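Local coordinates for translation initiation factor eif-2b-like protein (Chaetomium thermophilum, PDB 4ZEO), which probably takes part in translation initiation as the delta subunit of eIF2B, the GDP-GTP exchange factor for eIF2, at residues A[228-231]-A[232-236]. Numbering follows the deposited sequence.
Sequences NAIR and LLKAK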
loop_
_atom_site.group_PDB
_atom_site.type_symbol
_atom_site.label_atom_id
_atom_site.label_comp_id
_atom_site.label_asym_id
_atom_site.label_seq_id
_atom_site.Cartn_x
_atom_site.Cartn_y
_atom_site.Cartn_z
ATOM N N ASN A 228 3.891 -2.512 10.774
ATOM C CA ASN A 228 3.855 -3.980 10.758
ATOM C C ASN A 228 5.211 -4.594 10.428
ATOM O O ASN A 228 5.654 -5.531 11.085
ATOM C CB ASN A 228 2.796 -4.486 9.769
ATOM C CG ASN A 228 1.386 -4.328 10.302
ATOM O OD1 ASN A 228 1.158 -4.496 11.496
ATOM N ND2 ASN A 228 0.427 -4.005 9.418
ATOM N N ALA A 229 5.877 -4.056 9.413
ATOM C CA ALA A 229 7.168 -4.601 9.027
ATOM C C ALA A 229 8.190 -4.489 10.171
ATOM O O ALA A 229 8.981 -5.409 10.393
ATOM C CB ALA A 229 7.678 -3.903 7.784
ATOM N N ILE A 230 8.161 -3.356 10.875
ATOM C CA ILE A 230 9.052 -3.069 11.994
ATOM C C ILE A 230 8.819 -4.044 13.140
ATOM O O ILE A 230 9.774 -4.558 13.740
ATOM C CB ILE A 230 8.874 -1.600 12.466
ATOM C CG1 ILE A 230 9.552 -0.650 11.477
ATOM C CG2 ILE A 230 9.459 -1.363 13.860
ATOM C CD1 ILE A 230 9.297 0.819 11.742
ATOM N N ARG A 231 7.552 -4.314 13.441
ATOM C CA ARG A 231 7.231 -5.285 14.485
ATOM C C ARG A 231 7.765 -6.660 14.097
ATOM O O ARG A 231 8.361 -7.344 14.933
ATOM C CB ARG A 231 5.723 -5.335 14.749
ATOM C CG ARG A 231 5.272 -6.475 15.660
ATOM C CD ARG A 231 3.766 -6.458 15.837
ATOM N NE ARG A 231 3.111 -6.243 14.545
ATOM C CZ ARG A 231 2.880 -7.195 13.640
ATOM N NH1 ARG A 231 2.296 -6.878 12.495
ATOM N NH2 ARG A 231 3.228 -8.460 13.874
ATOM N N LEU A 232 7.588 -7.045 12.828
ATOM C CA LEU A 232 8.108 -8.331 12.339
ATOM C C LEU A 232 9.634 -8.413 12.374
ATOM O O LEU A 232 10.192 -9.423 12.811
ATOM C CB LEU A 232 7.610 -8.610 10.925
ATOM C CG LEU A 232 6.115 -8.896 10.783
ATOM C CD1 LEU A 232 5.666 -8.888 9.322
ATOM C CD2 LEU A 232 5.786 -10.228 11.431
ATOM N N LEU A 233 10.302 -7.341 11.961
ATOM C CA LEU A 233 11.762 -7.299 11.979
ATOM C C LEU A 233 12.314 -7.396 13.390
ATOM O O LEU A 233 13.275 -8.131 13.644
ATOM C CB LEU A 233 12.285 -6.007 11.324
ATOM C CG LEU A 233 13.799 -5.734 11.400
ATOM C CD1 LEU A 233 14.611 -6.840 10.751
ATOM C CD2 LEU A 233 14.138 -4.410 10.741
ATOM N N LYS A 234 11.724 -6.641 14.314
ATOM C CA LYS A 234 12.202 -6.679 15.684
ATOM C C LYS A 234 12.000 -8.071 16.273
ATOM O O LYS A 234 12.849 -8.553 17.021
ATOM C CB LYS A 234 11.513 -5.631 16.531
ATOM C CG LYS A 234 12.148 -4.262 16.436
ATOM C CD LYS A 234 11.274 -3.237 17.108
ATOM C CE LYS A 234 11.861 -1.843 16.994
ATOM N NZ LYS A 234 11.237 -0.943 17.985
ATOM N N ALA A 235 10.891 -8.733 15.942
ATOM C CA ALA A 235 10.712 -10.125 16.392
ATOM C C ALA A 235 11.823 -11.024 15.824
ATOM O O ALA A 235 12.355 -11.867 16.543
ATOM C CB ALA A 235 9.337 -10.661 16.021
ATOM N N LYS A 236 12.193 -10.815 14.557
ATOM C CA LYS A 236 13.273 -11.570 13.928
ATOM C C LYS A 236 14.594 -11.377 14.654
ATOM O O LYS A 236 15.309 -12.342 14.915
ATOM C CB LYS A 236 13.429 -11.165 12.465
ATOM C CG LYS A 236 12.677 -12.049 11.496
ATOM C CD LYS A 236 13.207 -13.501 11.478
ATOM C CE LYS A 236 14.668 -13.578 11.069
ATOM N NZ LYS A 236 15.169 -14.989 11.138
#
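I230 and K234, one helical turn apart, run alongside each other in the same direction, CG2 of I230 meeting CE of K234 at 4.0 Å. The lysine chain is straight from CG onward (chi2 170°, chi3 -178°), which carries NZ to a hydrogen bond with N210 of helix 200-219. Four successive i to i+4 backbone hydrogen bonds join 228-231 to 232-236, from L232 N to N228 O (3.0 Å) through A235 N to R231 O (3.1 Å). The close-packed side holds buried A229, I230 and L233: A229 touches L178 and L182, I230 touches I213, and L233 meets F185, L253 and W256. L232, also on W256, sets its CG 3.4 Å from N228 O and its CD2 4.0 Å from R231 NH2, oblique to the guanidinium. Toward solvent, A235 offers its CB, 3.6 Å from R231 O. The bend at chi3 (45°) brings the R231 guanidinium round to N228, NH1 donating to OD1 at 2.8 Å; OD1 lies in the guanidinium plane, but NH1 sits above the amide plane. The i to i+4 bonding marks an alpha-helix, packed here among three others in the helical domain that accompanies the Rossmann-like parallel-sheet domain of eIF2B alpha/beta/delta-family subunits.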